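Local coordinates for carbonic anhydrase (Coccomyxa sp. PA, PDB 3UCJ), which catalyses the reversible zinc-dependent hydration of carbon dioxide to hydrogencarbonate and a proton, and is inhibited by acetazolamide, at the interface of chains A and B. Numbering follows the deposited sequence. Chains: chain A/B, Carbonic anhydrase.

The interface of chains A and B. Residues chain A 68-70, 79-82, 85; chain B 48, 68-70, 79, 81-82, 126.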
loop_
_atom_site.group_PDB
_atom_site.type_symbol
_atom_site.label_atom_id
_atom_site.label_comp_id
_atom_site.label_asym_id
_atom_site.label_seq_id
_atom_site.Cartn_x
_atom_site.Cartn_y
_atom_site.Cartn_z
ATOM N N GLN A 68 6.609 -0.469 -16.198
ATOM C CA GLN A 68 6.325 0.144 -14.919
ATOM C C GLN A 68 7.278 1.321 -14.715
ATOM O O GLN A 68 8.444 1.163 -14.858
ATOM C CB GLN A 68 6.482 -0.859 -13.793
ATOM C CG GLN A 68 6.878 -0.301 -12.458
ATOM C CD GLN A 68 5.736 0.257 -11.638
ATOM O OE1 GLN A 68 5.948 0.771 -10.586
ATOM N NE2 GLN A 68 4.551 0.118 -12.114
ATOM N N ARG A 69 6.756 2.488 -14.369
ATOM C CA ARG A 69 7.686 3.600 -14.114
ATOM C C ARG A 69 7.151 4.289 -12.859
ATOM O O ARG A 69 5.965 4.511 -12.746
ATOM C CB ARG A 69 7.652 4.607 -15.289
ATOM C CG ARG A 69 8.589 4.101 -16.442
ATOM C CD ARG A 69 8.404 5.066 -17.614
ATOM N NE ARG A 69 8.962 6.425 -17.353
ATOM C CZ ARG A 69 9.048 7.372 -18.271
ATOM N NH1 ARG A 69 8.591 7.189 -19.536
ATOM N NH2 ARG A 69 9.522 8.526 -17.920
ATOM N N ASN A 70 8.055 4.456 -11.900
ATOM C CA ASN A 70 7.660 5.146 -10.635
ATOM C C ASN A 70 8.838 6.003 -10.185
ATOM O O ASN A 70 9.937 5.918 -10.754
ATOM C CB ASN A 70 7.271 4.067 -9.561
ATOM C CG ASN A 70 8.464 3.175 -9.155
ATOM O OD1 ASN A 70 9.511 3.632 -8.657
ATOM N ND2 ASN A 70 8.283 1.863 -9.302
ATOM N N ASP A 79 4.414 -3.437 -2.745
ATOM C CA ASP A 79 3.804 -2.464 -3.606
ATOM C C ASP A 79 3.043 -3.204 -4.688
ATOM O O ASP A 79 3.720 -3.703 -5.635
ATOM C CB ASP A 79 4.908 -1.649 -4.353
ATOM C CG ASP A 79 4.325 -0.778 -5.480
ATOM O OD1 ASP A 79 3.124 -0.419 -5.408
ATOM O OD2 ASP A 79 5.123 -0.313 -6.342
ATOM N N LEU A 80 1.704 -3.241 -4.501
ATOM C CA LEU A 80 0.802 -3.906 -5.468
ATOM C C LEU A 80 0.843 -3.326 -6.866
ATOM O O LEU A 80 0.496 -3.999 -7.835
ATOM C CB LEU A 80 -0.628 -4.021 -4.939
ATOM C CG LEU A 80 -0.723 -4.788 -3.622
ATOM C CD1 LEU A 80 -2.271 -4.756 -3.164
ATOM C CD2 LEU A 80 -0.179 -6.275 -3.819
ATOM N N ASN A 81 1.208 -2.046 -7.029
ATOM C CA ASN A 81 1.321 -1.451 -8.324
ATOM C C ASN A 81 2.490 -2.096 -9.123
ATOM O O ASN A 81 2.316 -2.687 -10.228
ATOM C CB ASN A 81 1.596 0.112 -8.106
ATOM C CG ASN A 81 1.641 0.908 -9.368
ATOM O OD1 ASN A 81 2.264 0.520 -10.376
ATOM N ND2 ASN A 81 1.136 2.201 -9.277
ATOM N N CYS A 82 3.720 -1.946 -8.619
ATOM C CA CYS A 82 4.828 -2.634 -9.319
ATOM C C CYS A 82 4.651 -4.184 -9.342
ATOM O O CYS A 82 4.911 -4.853 -10.422
ATOM C CB CYS A 82 6.138 -2.361 -8.555
ATOM S SG CYS A 82 7.619 -2.992 -9.463
ATOM N N CYS A 85 2.418 -5.455 -12.286
ATOM C CA CYS A 85 3.115 -5.418 -13.551
ATOM C C CYS A 85 4.059 -6.611 -13.641
ATOM O O CYS A 85 4.143 -7.262 -14.751
ATOM C CB CYS A 85 4.019 -4.179 -13.652
ATOM S SG CYS A 85 3.073 -2.632 -13.906
ATOM N N ALA B 48 0.353 0.103 -18.357
ATOM C CA ALA B 48 1.648 -0.504 -18.548
ATOM C C ALA B 48 1.725 -1.365 -19.823
ATOM O O ALA B 48 2.774 -1.787 -20.196
ATOM C CB ALA B 48 2.008 -1.325 -17.370
ATOM N N GLN B 68 3.730 7.895 -15.143
ATOM C CA GLN B 68 3.375 6.790 -14.240
ATOM C C GLN B 68 2.632 5.806 -15.145
ATOM O O GLN B 68 1.710 6.189 -15.874
ATOM C CB GLN B 68 2.378 7.335 -13.235
ATOM C CG GLN B 68 1.399 6.330 -12.533
ATOM C CD GLN B 68 2.012 5.247 -11.569
ATOM O OE1 GLN B 68 1.318 4.276 -11.231
ATOM N NE2 GLN B 68 3.270 5.394 -11.146
ATOM N N ARG B 69 3.105 4.546 -15.137
ATOM C CA ARG B 69 2.329 3.538 -15.871
ATOM C C ARG B 69 2.093 2.329 -14.954
ATOM O O ARG B 69 3.028 1.869 -14.225
ATOM C CB ARG B 69 3.128 3.113 -17.146
ATOM C CG ARG B 69 2.851 4.128 -18.243
ATOM C CD ARG B 69 3.848 3.783 -19.379
ATOM N NE ARG B 69 3.364 2.595 -20.089
ATOM C CZ ARG B 69 3.966 2.070 -21.164
ATOM N NH1 ARG B 69 5.088 2.599 -21.710
ATOM N NH2 ARG B 69 3.485 0.943 -21.642
ATOM N N ASN B 70 0.852 1.812 -14.987
ATOM C CA ASN B 70 0.504 0.700 -14.108
ATOM C C ASN B 70 -0.626 -0.076 -14.766
ATOM O O ASN B 70 -1.231 0.391 -15.713
ATOM C CB ASN B 70 0.069 1.196 -12.679
ATOM C CG ASN B 70 -1.259 1.960 -12.654
ATOM O OD1 ASN B 70 -2.326 1.427 -13.051
ATOM N ND2 ASN B 70 -1.257 3.194 -12.058
ATOM N N ASP B 79 -2.594 4.629 -3.064
ATOM C CA ASP B 79 -1.357 4.097 -3.737
ATOM C C ASP B 79 -0.270 5.166 -3.711
ATOM O O ASP B 79 -0.275 6.096 -4.504
ATOM C CB ASP B 79 -1.738 3.805 -5.199
ATOM C CG ASP B 79 -0.487 3.353 -6.055
ATOM O OD1 ASP B 79 0.485 2.965 -5.396
ATOM O OD2 ASP B 79 -0.502 3.501 -7.299
ATOM N N ASN B 81 2.617 4.812 -4.808
ATOM C CA ASN B 81 3.324 4.830 -6.064
ATOM C C ASN B 81 2.743 5.866 -7.026
ATOM O O ASN B 81 3.513 6.773 -7.478
ATOM C CB ASN B 81 3.314 3.351 -6.639
ATOM C CG ASN B 81 4.051 3.246 -7.966
ATOM O OD1 ASN B 81 4.158 4.223 -8.786
ATOM N ND2 ASN B 81 4.602 2.004 -8.193
ATOM N N CYS B 82 1.440 5.800 -7.365
ATOM C CA CYS B 82 0.969 6.781 -8.317
ATOM C C CYS B 82 0.903 8.174 -7.539
ATOM O O CYS B 82 1.199 9.213 -8.148
ATOM C CB CYS B 82 -0.433 6.423 -8.740
ATOM S SG CYS B 82 -1.250 7.555 -9.882
ATOM N N TRP B 126 -5.072 -5.820 -7.303
ATOM C CA TRP B 126 -4.868 -4.514 -7.926
ATOM C C TRP B 126 -6.022 -4.021 -8.782
ATOM O O TRP B 126 -6.414 -2.830 -8.715
ATOM C CB TRP B 126 -3.551 -4.527 -8.755
ATOM C CG TRP B 126 -3.300 -3.255 -9.482
ATOM C CD1 TRP B 126 -3.527 -2.947 -10.786
ATOM C CD2 TRP B 126 -2.770 -2.103 -8.878
ATOM N NE1 TRP B 126 -3.144 -1.635 -11.040
ATOM C CE2 TRP B 126 -2.693 -1.094 -9.871
ATOM C CE3 TRP B 126 -2.378 -1.813 -7.553
ATOM C CZ2 TRP B 126 -2.246 0.192 -9.594
ATOM C CZ3 TRP B 126 -1.931 -0.454 -7.298
ATOM C CH2 TRP B 126 -1.866 0.453 -8.302
HETATM O O HOH W 1 1.379 0.957 -3.921
#
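Two subunits of this beta-class carbonic anhydrase meet here around a two-fold axis. At the apolar centre the six-membered ring of B:Trp126 presents a face to A:Asn81. The CA of A:Asn81 sits over that face in a CH-pi contact, offset toward the rim, and its CB is 3.5 Å from B:Trp126 CH2. A:Leu80 CB touches the same ring at CE3. Beside the ring the side-chain amides of A:Asn81 and B:Asn81 lie stacked, their planes 9° apart and their CG atoms 3.6 Å from each other.

Each Asn81 sits in the first turn of its helix, one residue after Leu80, with CG anti to the backbone N (chi1 -176° in A:Asn81), so the amide points across the axis. A:Asn81 ND2 gives one N-H to the side-chain carbonyl B:Gln68 OE1 at 2.9 Å, tip to tip, nearly straight and on a lone pair. It gives the other to the syn lone pair of carboxylate oxygen B:Asp79 OD2, also at 2.9 Å. A:Asn81 OD1 accepts from A:Gln68 NE2 of its own chain at 2.9 Å, which should fix the amide's rotation. An alanine at A:Asn81 would have no amide to make the two cross-chain bonds or the stack, and would probably loosen the hold between the chains, with B:Gln68 OE1 and B:Asp79 OD2 each losing a donor.

B:Asn70 ND2 also donates to B:Gln68 OE1 and probably helps to hold that acceptor in place. A:Asp79 OD1 receives the backbone N-H of A:Asn81 from above the carboxylate plane. A water bridges OD1 of A:Asp79 and OD1 of B:Asp79, which lie 4.3 Å apart, and may ease their repulsion. At the other margin A:Arg69 and B:Arg69 pair as an antiparallel beta bridge between strands 65-70.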